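Local atomic coordinates of thioredoxin (H-type,TRX-H) (Edwardsiella tarda, PDB entry 5ZF2), a protein that inhibits host ASK1-MAPK signalling cascades to promote pathogenesis during infection, and probably has a thioredoxin-type dithiol site. Residues 27-32 and 71-76; 20-25 and 75-80; 36-41 and 92-97; 67-72 and 85-90. All coordinates share one frame; numbering follows the deposited sequence.

Interaction 1. Residues 27-32 and 71-76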
# COMPACT_ATOMS: atom_id res chain seq x y z
N ASP A 27 9.14 10.51 -3.27
CA ASP A 27 8.81 11.67 -4.09
C ASP A 27 9.66 11.80 -5.35
O ASP A 27 9.27 12.55 -6.25
CB ASP A 27 8.92 12.95 -3.26
CG ASP A 27 7.68 13.20 -2.42
OD1 ASP A 27 6.59 12.72 -2.80
OD2 ASP A 27 7.79 13.89 -1.39
N TRP A 28 10.78 11.09 -5.45
CA TRP A 28 11.63 11.17 -6.63
C TRP A 28 11.85 9.82 -7.29
O TRP A 28 12.94 9.50 -7.77
CB TRP A 28 12.97 11.81 -6.28
CG TRP A 28 12.87 13.28 -6.24
CD1 TRP A 28 12.69 14.06 -5.13
CD2 TRP A 28 12.89 14.16 -7.36
NE1 TRP A 28 12.61 15.38 -5.50
CE2 TRP A 28 12.74 15.47 -6.86
CE3 TRP A 28 13.02 13.98 -8.74
CZ2 TRP A 28 12.72 16.59 -7.69
CZ3 TRP A 28 13.01 15.09 -9.57
CH2 TRP A 28 12.86 16.38 -9.04
N CYS A 29 10.80 9.00 -7.34
CA CYS A 29 10.90 7.66 -7.91
C CYS A 29 10.00 7.53 -9.13
O CYS A 29 8.76 7.63 -8.99
CB CYS A 29 10.54 6.61 -6.87
SG CYS A 29 10.47 4.96 -7.59
N PRO A 30 10.55 7.31 -10.32
CA PRO A 30 9.70 7.15 -11.51
C PRO A 30 8.85 5.90 -11.45
O PRO A 30 7.71 5.90 -11.95
CB PRO A 30 10.70 7.10 -12.67
CG PRO A 30 12.04 7.46 -12.09
CD PRO A 30 11.97 7.10 -10.64
N VAL A 31 9.35 4.85 -10.83
CA VAL A 31 8.53 3.69 -10.65
C VAL A 31 7.35 3.99 -9.75
O VAL A 31 6.24 3.67 -10.09
CB VAL A 31 9.33 2.44 -10.21
CG1 VAL A 31 8.39 1.29 -9.88
CG2 VAL A 31 10.28 2.01 -11.31
N CYS A 32 7.59 4.68 -8.64
CA CYS A 32 6.53 5.03 -7.72
C CYS A 32 5.45 5.84 -8.37
O CYS A 32 4.32 5.60 -8.16
CB CYS A 32 7.03 5.76 -6.51
SG CYS A 32 8.02 4.78 -5.41
N SER A 71 12.84 -2.29 2.52
CA SER A 71 14.14 -1.73 2.17
C SER A 71 14.13 -0.98 0.85
O SER A 71 15.15 -0.38 0.51
CB SER A 71 15.20 -2.84 2.11
OG SER A 71 14.87 -3.85 1.16
N GLN A 72 13.04 -1.00 0.09
CA GLN A 72 13.01 -0.27 -1.18
C GLN A 72 11.70 0.49 -1.32
O GLN A 72 10.65 0.04 -0.86
CB GLN A 72 13.16 -1.19 -2.39
CG GLN A 72 14.13 -2.35 -2.17
CD GLN A 72 14.44 -3.08 -3.44
OE1 GLN A 72 14.36 -2.52 -4.53
NE2 GLN A 72 14.81 -4.35 -3.32
N GLN A 73 11.79 1.63 -1.99
CA GLN A 73 10.59 2.31 -2.45
C GLN A 73 9.89 1.42 -3.47
O GLN A 73 10.47 0.47 -4.00
CB GLN A 73 10.96 3.66 -3.06
CG GLN A 73 11.99 3.51 -4.19
CD GLN A 73 12.84 4.75 -4.44
OE1 GLN A 73 13.19 5.07 -5.58
NE2 GLN A 73 13.18 5.46 -3.36
N SER A 74 8.63 1.74 -3.75
CA SER A 74 7.76 0.96 -4.63
C SER A 74 7.40 -0.41 -4.06
O SER A 74 6.99 -1.30 -4.82
CB SER A 74 8.36 0.81 -6.05
OG SER A 74 9.42 -0.15 -6.09
N THR A 75 7.49 -0.58 -2.74
CA THR A 75 7.03 -1.80 -2.08
C THR A 75 5.55 -1.64 -1.75
O THR A 75 5.13 -0.59 -1.24
CB THR A 75 7.80 -2.09 -0.79
OG1 THR A 75 9.20 -2.20 -1.06
CG2 THR A 75 7.32 -3.40 -0.17
N LEU A 76 4.76 -2.68 -2.06
CA LEU A 76 3.34 -2.75 -1.69
C LEU A 76 3.15 -3.97 -0.81
O LEU A 76 3.68 -5.06 -1.12
CB LEU A 76 2.43 -2.88 -2.93
CG LEU A 76 2.55 -1.83 -4.02
CD1 LEU A 76 1.73 -2.24 -5.28
CD2 LEU A 76 2.07 -0.51 -3.47
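Cys32 and Ser74 bring the two backbones together, with Cys32 CA 5.3 Å from Ser74 CA. Segment 27-32 is a loop that turns into a helix at Pro30, and segment 71-76 is a loop that becomes a strand at Thr75. No hydrogen bond joins them. Cys29 and Cys32 form a CxxC pattern at a helix start, consistent with the redox site of thioredoxins. Both appear as free thiols, Cys29 SG lying 3.3 Å from Cys32 SG. Cys29 is the N-cap: its SG, anti to its own backbone N (chi1 173°), accepts from Cys32 N at 3.1 Å. The amide side chain of Gln73 runs out to Cys29, where OE1 lies 3.3 Å from CB and 3.4 Å from SG. Cys32 SG rests on Ser74 N and CA, 3.5 Å from N, and also touches Gln73 CB. Val31 adds an apolar touch, CG1 to Ser74 CB at 3.9 Å. Ser74, just before the strand, probably takes the place of the cis-proline of many thioredoxins, but its peptide is trans. Thr75 OG1 ties back to Gln72 O at 2.7 Å. Ser74, with positive phi, and Thr75 make a G1 bulge against Val24 of strand 20-25. Ser74 O accepts from Gly90 N, just after strand 83-89, and Leu76 packs against helices 30-43 and 94-102.

Interaction 2. Residues 20-25 and 75-80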
# COMPACT_ATOMS: atom_id res chain seq x y z
N VAL A 20 -6.01 -3.92 4.22
CA VAL A 20 -5.15 -2.75 4.33
C VAL A 20 -4.00 -2.87 3.35
O VAL A 20 -3.34 -3.92 3.28
CB VAL A 20 -4.59 -2.58 5.76
CG1 VAL A 20 -3.61 -1.45 5.77
CG2 VAL A 20 -5.75 -2.33 6.74
N LEU A 21 -3.73 -1.80 2.61
CA LEU A 21 -2.61 -1.76 1.69
C LEU A 21 -1.60 -0.75 2.22
O LEU A 21 -1.93 0.43 2.40
CB LEU A 21 -3.05 -1.37 0.28
CG LEU A 21 -1.86 -1.23 -0.66
CD1 LEU A 21 -1.29 -2.63 -0.99
CD2 LEU A 21 -2.27 -0.48 -1.96
N VAL A 22 -0.38 -1.21 2.44
CA VAL A 22 0.74 -0.33 2.76
C VAL A 22 1.48 -0.06 1.46
O VAL A 22 1.98 -0.99 0.82
CB VAL A 22 1.65 -0.97 3.82
CG1 VAL A 22 2.96 -0.20 3.95
CG2 VAL A 22 0.92 -1.04 5.15
N ASP A 23 1.56 1.21 1.08
CA ASP A 23 2.11 1.63 -0.21
C ASP A 23 3.30 2.54 0.09
O ASP A 23 3.12 3.71 0.42
CB ASP A 23 1.05 2.35 -1.04
CG ASP A 23 1.59 2.90 -2.35
OD1 ASP A 23 2.79 2.77 -2.64
OD2 ASP A 23 0.79 3.49 -3.10
N VAL A 24 4.50 2.00 -0.06
CA VAL A 24 5.72 2.73 0.26
C VAL A 24 6.22 3.46 -0.98
O VAL A 24 6.67 2.83 -1.95
CB VAL A 24 6.81 1.81 0.81
CG1 VAL A 24 8.08 2.62 1.10
CG2 VAL A 24 6.31 1.09 2.06
N TYR A 25 6.24 4.78 -0.92
CA TYR A 25 6.55 5.59 -2.08
C TYR A 25 7.73 6.49 -1.76
O TYR A 25 8.16 6.62 -0.61
CB TYR A 25 5.32 6.42 -2.50
CG TYR A 25 5.04 7.61 -1.58
CD1 TYR A 25 4.34 7.46 -0.39
CD2 TYR A 25 5.50 8.88 -1.91
CE1 TYR A 25 4.12 8.55 0.46
CE2 TYR A 25 5.29 9.96 -1.07
CZ TYR A 25 4.59 9.79 0.10
OH TYR A 25 4.38 10.90 0.91
N THR A 75 7.49 -0.58 -2.74
CA THR A 75 7.03 -1.80 -2.08
C THR A 75 5.55 -1.64 -1.75
O THR A 75 5.13 -0.59 -1.24
CB THR A 75 7.80 -2.09 -0.79
OG1 THR A 75 9.20 -2.20 -1.06
CG2 THR A 75 7.32 -3.40 -0.17
N LEU A 76 4.76 -2.68 -2.06
CA LEU A 76 3.34 -2.75 -1.69
C LEU A 76 3.15 -3.97 -0.81
O LEU A 76 3.68 -5.06 -1.12
CB LEU A 76 2.43 -2.88 -2.93
CG LEU A 76 2.55 -1.83 -4.02
CD1 LEU A 76 1.73 -2.24 -5.28
CD2 LEU A 76 2.07 -0.51 -3.47
N ILE A 77 2.44 -3.80 0.29
CA ILE A 77 2.17 -4.89 1.22
C ILE A 77 0.68 -4.95 1.47
O ILE A 77 0.08 -3.96 1.90
CB ILE A 77 2.90 -4.73 2.55
CG1 ILE A 77 4.39 -4.44 2.31
CG2 ILE A 77 2.65 -6.02 3.41
CD1 ILE A 77 5.13 -4.00 3.59
N LEU A 78 0.08 -6.11 1.26
CA LEU A 78 -1.36 -6.25 1.41
C LEU A 78 -1.63 -7.01 2.70
O LEU A 78 -1.04 -8.06 2.94
CB LEU A 78 -1.99 -6.97 0.21
CG LEU A 78 -3.52 -7.15 0.31
CD1 LEU A 78 -4.26 -5.77 0.32
CD2 LEU A 78 -4.06 -8.03 -0.82
N TYR A 79 -2.50 -6.46 3.54
CA TYR A 79 -2.95 -7.13 4.75
C TYR A 79 -4.42 -7.46 4.63
O TYR A 79 -5.19 -6.70 4.04
CB TYR A 79 -2.74 -6.25 5.99
CG TYR A 79 -1.31 -5.95 6.30
CD1 TYR A 79 -0.63 -4.98 5.60
CD2 TYR A 79 -0.63 -6.64 7.31
CE1 TYR A 79 0.68 -4.69 5.87
CE2 TYR A 79 0.70 -6.36 7.59
CZ TYR A 79 1.34 -5.39 6.86
OH TYR A 79 2.63 -5.08 7.13
N ARG A 80 -4.81 -8.59 5.22
CA ARG A 80 -6.22 -8.92 5.41
C ARG A 80 -6.39 -9.37 6.85
O ARG A 80 -5.60 -10.17 7.35
CB ARG A 80 -6.70 -10.00 4.42
CG ARG A 80 -6.85 -9.44 2.99
CD ARG A 80 -7.30 -10.46 1.95
NE ARG A 80 -7.49 -9.83 0.65
CZ ARG A 80 -7.39 -10.49 -0.50
NH1 ARG A 80 -7.12 -11.77 -0.46
NH2 ARG A 80 -7.57 -9.89 -1.68
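Val20 pairs with Tyr79 and Val22 with Ile77 in two antiparallel strands whose axes come within 4.7 Å at 168°. Val20-Tyr79 and Val22-Ile77 are hydrogen-bonded pairs; Leu21-Leu78 and Asp23-Leu76 are the non-hydrogen-bonded pairs between and beyond them. In the Val20-Tyr79 pair, Tyr79 N reaches Val20 O at 2.7 Å. In the Val22-Ile77 pair, Val22 N gives to Ile77 O at 2.8 Å. A further bond runs from Val24 N to Thr75 O. Leu76 CA adds a CA-H...O contact to Val22 O at 3.4 Å. One face carries Val20, Val22, Ile77 and Tyr79. There Tyr79 CG stands anti to its carbonyl carbon (chi1 -64°), and Val20 O lies at the ring edge, near its plane. Val22 CG2 comes obliquely to Tyr79 CE1, 3.7 Å away. The other face carries Leu21, Asp23, Leu76 and Leu78. Leu21 CD1 comes 3.5 Å from Ile77 O. Asp23 runs beside Leu76 in the same direction, with Asp23 OD1 3.5 Å from Leu76 CD2. These are neighbouring strands in the central sheet of the thioredoxin fold. Helices 7-15 and 62-68 cover the valine face. The buried Asp23 lies near the CxxC pair, as does the buried aspartate of thioredoxins. Backbone bonds thus set the register. The side chains are mostly apolar, and the buried carboxyl group of Asp23 lies against Leu76 CD2, with Lys55 also touching Asp23.

Interaction 3. Residues 36-41 and 92-97. With SO4 (sulfate ion), chain B.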
# COMPACT_ATOMS: atom_id res chain seq x y z
N GLU A 36 1.59 4.77 -8.87
CA GLU A 36 0.52 5.60 -8.36
C GLU A 36 -0.54 5.86 -9.41
O GLU A 36 -1.67 5.67 -9.18
CB GLU A 36 1.03 6.90 -7.73
CG GLU A 36 -0.05 7.94 -7.44
CD GLU A 36 0.47 9.19 -6.76
OE1 GLU A 36 0.16 9.41 -5.57
OE2 GLU A 36 1.20 9.95 -7.40
N ARG A 37 -0.13 6.24 -10.59
CA ARG A 37 -0.98 6.30 -11.75
C ARG A 37 -1.95 5.17 -11.96
O ARG A 37 -3.07 5.35 -12.26
CB ARG A 37 -0.12 6.32 -13.01
CG ARG A 37 0.14 7.66 -13.50
CD ARG A 37 0.87 8.50 -12.52
NE ARG A 37 1.93 9.20 -13.19
CZ ARG A 37 1.91 10.49 -13.36
NH1 ARG A 37 0.88 11.17 -12.89
NH2 ARG A 37 2.89 11.10 -13.99
N GLU A 38 -1.44 3.99 -11.88
CA GLU A 38 -2.22 2.80 -12.20
C GLU A 38 -3.03 2.30 -11.03
O GLU A 38 -4.11 1.73 -11.23
CB GLU A 38 -1.27 1.69 -12.69
CG GLU A 38 -0.51 2.17 -13.95
CD GLU A 38 0.61 1.24 -14.36
OE1 GLU A 38 0.98 0.38 -13.53
OE2 GLU A 38 1.13 1.40 -15.48
N LEU A 39 -2.54 2.53 -9.81
CA LEU A 39 -3.25 2.15 -8.60
C LEU A 39 -4.44 3.08 -8.31
O LEU A 39 -5.47 2.62 -7.79
CB LEU A 39 -2.27 2.15 -7.42
CG LEU A 39 -1.32 0.96 -7.37
CD1 LEU A 39 -0.31 1.19 -6.28
CD2 LEU A 39 -2.09 -0.34 -7.15
N THR A 40 -4.31 4.37 -8.59
CA THR A 40 -5.39 5.30 -8.23
C THR A 40 -6.75 4.87 -8.77
O THR A 40 -7.69 4.76 -7.97
CB THR A 40 -5.02 6.73 -8.64
OG1 THR A 40 -3.85 7.12 -7.91
CG2 THR A 40 -6.16 7.71 -8.36
N PRO A 41 -6.92 4.55 -10.06
CA PRO A 41 -8.24 4.05 -10.49
C PRO A 41 -8.60 2.71 -9.88
O PRO A 41 -9.78 2.45 -9.63
CB PRO A 41 -8.10 3.96 -12.01
CG PRO A 41 -6.65 3.82 -12.25
CD PRO A 41 -5.98 4.63 -11.20
N THR A 92 4.76 -2.74 -12.12
CA THR A 92 4.03 -1.68 -12.83
C THR A 92 3.07 -2.20 -13.89
O THR A 92 2.49 -1.38 -14.62
CB THR A 92 4.98 -0.66 -13.48
OG1 THR A 92 5.81 -1.31 -14.44
CG2 THR A 92 5.85 0.03 -12.42
N SER A 93 2.86 -3.51 -14.01
CA SER A 93 1.83 -3.98 -14.95
C SER A 93 0.44 -3.69 -14.38
O SER A 93 0.13 -4.14 -13.26
CB SER A 93 1.98 -5.48 -15.22
OG SER A 93 0.75 -6.02 -15.68
N PRO A 94 -0.41 -2.96 -15.10
CA PRO A 94 -1.79 -2.73 -14.60
C PRO A 94 -2.54 -4.01 -14.24
O PRO A 94 -3.18 -4.06 -13.19
CB PRO A 94 -2.46 -1.97 -15.75
CG PRO A 94 -1.32 -1.27 -16.46
CD PRO A 94 -0.15 -2.24 -16.37
N SER A 95 -2.45 -5.06 -15.06
CA SER A 95 -3.15 -6.29 -14.72
C SER A 95 -2.53 -6.98 -13.50
O SER A 95 -3.25 -7.60 -12.71
CB SER A 95 -3.16 -7.24 -15.93
OG SER A 95 -1.85 -7.63 -16.27
N ALA A 96 -1.21 -6.89 -13.32
CA ALA A 96 -0.59 -7.51 -12.16
C ALA A 96 -0.98 -6.79 -10.88
O ALA A 96 -1.23 -7.42 -9.85
CB ALA A 96 0.93 -7.56 -12.32
N LEU A 97 -1.01 -5.45 -10.92
CA LEU A 97 -1.40 -4.66 -9.75
C LEU A 97 -2.86 -4.91 -9.38
O LEU A 97 -3.19 -5.04 -8.20
CB LEU A 97 -1.17 -3.17 -10.02
CG LEU A 97 0.29 -2.77 -10.20
CD1 LEU A 97 0.36 -1.31 -10.55
CD2 LEU A 97 1.06 -2.98 -8.91
S SO4 B . -0.97 -5.23 -18.80
O1 SO4 B . -1.82 -4.60 -17.80
O2 SO4 B . -1.17 -4.60 -20.09
O3 SO4 B . 0.45 -5.07 -18.43
O4 SO4 B . -1.31 -6.65 -18.89
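Glu38 reaches across to Thr92, Pro94 and Leu97 at the start of the last helix. Its chain is extended beyond CG, with CG anti to the carbonyl carbon (chi1 -60°). Glu38 OE1 ends 2.6 Å from Thr92 O and 3.5 Å from Leu97 CD1. Glu38 OE2 lies 3.8 Å from Pro94 CG, so the carboxyl group touches both the loop and the first turn. The CB of Glu38 also meets Leu97 CD1. Next comes Leu39, whose side chain crosses that of Leu97 at about a right angle, Leu39 CD2 to Leu97 CB at 4.1 Å. Both leucines also rest on Leu76 of strand 75-80. Helices 30-43 and 94-102 thus lie together on one face of the thioredoxin-fold sheet. The second of them is opened by Ser93 as N-cap, with Ala96 N giving to Ser93 OG at 3.2 Å. A sulfate ion, probably from the crystallisation liquor, sits at this helix start. Ser95 N reaches the sulfate O1 at 2.8 Å, and the hydroxyls of Ser93 and Ser95 bind O3 and O4.

Interaction 4. Residues 67-72 and 85-90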
# COMPACT_ATOMS: atom_id res chain seq x y z
N GLN A 67 9.12 -1.46 10.87
CA GLN A 67 7.93 -2.23 11.21
C GLN A 67 7.49 -3.15 10.07
O GLN A 67 7.06 -4.29 10.29
CB GLN A 67 6.83 -1.24 11.58
CG GLN A 67 5.46 -1.84 11.74
CD GLN A 67 4.44 -0.78 12.16
OE1 GLN A 67 4.59 0.40 11.85
NE2 GLN A 67 3.39 -1.20 12.86
N PHE A 68 7.55 -2.65 8.83
CA PHE A 68 7.09 -3.36 7.65
C PHE A 68 8.18 -4.16 6.96
O PHE A 68 7.88 -4.85 5.98
CB PHE A 68 6.48 -2.34 6.67
CG PHE A 68 5.25 -1.65 7.21
CD1 PHE A 68 4.19 -2.40 7.69
CD2 PHE A 68 5.17 -0.26 7.25
CE1 PHE A 68 3.06 -1.78 8.19
CE2 PHE A 68 4.04 0.36 7.76
CZ PHE A 68 2.98 -0.39 8.23
N ARG A 69 9.42 -4.09 7.45
CA ARG A 69 10.55 -4.82 6.87
C ARG A 69 10.71 -4.40 5.40
O ARG A 69 10.72 -5.22 4.48
CB ARG A 69 10.35 -6.33 7.05
CG ARG A 69 11.40 -7.26 6.40
CD ARG A 69 11.10 -8.76 6.64
NE ARG A 69 10.12 -9.29 5.69
CZ ARG A 69 10.37 -9.53 4.40
NH1 ARG A 69 11.56 -9.28 3.87
NH2 ARG A 69 9.42 -10.02 3.62
N VAL A 70 10.79 -3.09 5.19
CA VAL A 70 10.83 -2.49 3.86
C VAL A 70 12.20 -1.90 3.63
O VAL A 70 12.67 -1.08 4.43
CB VAL A 70 9.75 -1.41 3.69
CG1 VAL A 70 9.95 -0.63 2.38
CG2 VAL A 70 8.37 -2.05 3.74
N SER A 71 12.84 -2.29 2.52
CA SER A 71 14.14 -1.73 2.17
C SER A 71 14.13 -0.98 0.85
O SER A 71 15.15 -0.38 0.51
CB SER A 71 15.20 -2.84 2.11
OG SER A 71 14.87 -3.85 1.16
N GLN A 72 13.04 -1.00 0.09
CA GLN A 72 13.01 -0.27 -1.18
C GLN A 72 11.70 0.49 -1.32
O GLN A 72 10.65 0.04 -0.86
CB GLN A 72 13.16 -1.19 -2.39
CG GLN A 72 14.13 -2.35 -2.17
CD GLN A 72 14.44 -3.08 -3.44
OE1 GLN A 72 14.36 -2.52 -4.53
NE2 GLN A 72 14.81 -4.35 -3.32
N VAL A 85 -0.65 -10.73 3.78
CA VAL A 85 -1.02 -11.76 2.82
C VAL A 85 0.02 -11.89 1.72
O VAL A 85 0.32 -13.00 1.28
CB VAL A 85 -2.42 -11.45 2.23
CG1 VAL A 85 -2.70 -12.32 1.01
CG2 VAL A 85 -3.49 -11.68 3.28
N ARG A 86 0.59 -10.78 1.25
CA ARG A 86 1.58 -10.81 0.19
C ARG A 86 2.19 -9.43 0.06
O ARG A 86 1.61 -8.43 0.52
CB ARG A 86 0.98 -11.24 -1.17
CG ARG A 86 -0.30 -10.47 -1.51
CD ARG A 86 -0.96 -11.05 -2.76
NE ARG A 86 -2.27 -10.47 -3.00
CZ ARG A 86 -3.43 -11.10 -2.81
NH1 ARG A 86 -3.46 -12.37 -2.40
NH2 ARG A 86 -4.57 -10.46 -3.05
N ARG A 87 3.35 -9.38 -0.58
CA ARG A 87 4.02 -8.12 -0.84
C ARG A 87 4.62 -8.18 -2.24
O ARG A 87 4.71 -9.25 -2.87
CB ARG A 87 5.09 -7.81 0.23
CG ARG A 87 6.28 -8.78 0.27
CD ARG A 87 7.34 -8.27 1.26
NE ARG A 87 6.80 -8.11 2.61
CZ ARG A 87 7.25 -7.22 3.49
NH1 ARG A 87 8.25 -6.42 3.14
NH2 ARG A 87 6.69 -7.12 4.70
N SER A 88 4.99 -7.01 -2.75
CA SER A 88 5.42 -6.84 -4.13
C SER A 88 6.35 -5.64 -4.18
O SER A 88 6.09 -4.64 -3.49
CB SER A 88 4.17 -6.63 -5.03
OG SER A 88 4.53 -6.16 -6.32
N ILE A 89 7.41 -5.71 -4.99
CA ILE A 89 8.35 -4.59 -5.15
C ILE A 89 8.49 -4.25 -6.63
O ILE A 89 8.91 -5.09 -7.43
CB ILE A 89 9.74 -4.88 -4.55
CG1 ILE A 89 9.69 -5.14 -3.04
CG2 ILE A 89 10.74 -3.76 -4.89
CD1 ILE A 89 10.96 -5.88 -2.53
N GLY A 90 8.19 -3.01 -7.00
CA GLY A 90 8.51 -2.52 -8.32
C GLY A 90 7.53 -2.87 -9.42
O GLY A 90 7.79 -2.53 -10.59
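Phe68 O is gripped by both terminal nitrogens of Arg87, NH2 at 2.9 Å and NH1 at 3.3 Å. The oxygen lies at the edge of the guanidinium, near its plane, and both N-H groups converge on it end-on. The NH2 bond is the straighter, at 158°. Arg87 NH1 also makes a weak bond to Arg69 O at 3.1 Å. Arg87 CG sits between its own backbone N and carbonyl carbon (chi1 65°), and the chain bends again at NE. The guanidinium of Arg69 lies flat over one face of the Arg87 group. The two planes are 27° apart and their centres 4.0 Å. Arg69 NH2 comes to 3.4 Å from Arg87 NE, two donors carrying like charge. Glu84 forms a salt bridge to Arg87 NE, and its charge would offset part of this repulsion. Phe68 lies near the end of helix 62-68. Arg69 leaves the helix with left-handed backbone angles, and the bonds back into the last turn complete a Schellman motif. Strand 83-89, an outer strand of the thioredoxin-fold sheet, thus holds the end of this helix by an arginine. The Phe68 ring itself turns inward, against Val22, Ile77 and Tyr79, and meets Phe10 edge-to-face. From Phe68 to Gln72 the chain runs in nearly the same direction as 87-89. The side chains of Gln72 and Ile89 cross at about a right angle. Ile89 CG2 lies 3.8 Å from Gln72 OE1, and Ile89 also touches Ser74 and Thr75.

Interaction 2 is the core of the set: paired strands, backbone bonds and buried, mostly apolar side chains. The others gather round it. Interaction 1 shares Thr75 and Leu76 with it and is partly buried at the sheet's end, where thiols meet a loop without cross-bonds. Interaction 3 uses the same helix 30-43 as interaction 1 and is also partly buried; its carboxyl group lies outward of a leucine pair that packs on Leu76. Interaction 4 lies at the surface, where Arg87 grips a helix-end carbonyl and stacks on a second arginine. It joins interaction 2 through strand 83-89, with Leu76 N bonded to Ser88 O, and through Phe68. Interactions 3 and 4 are farthest apart, their centres about 17 Å from each other.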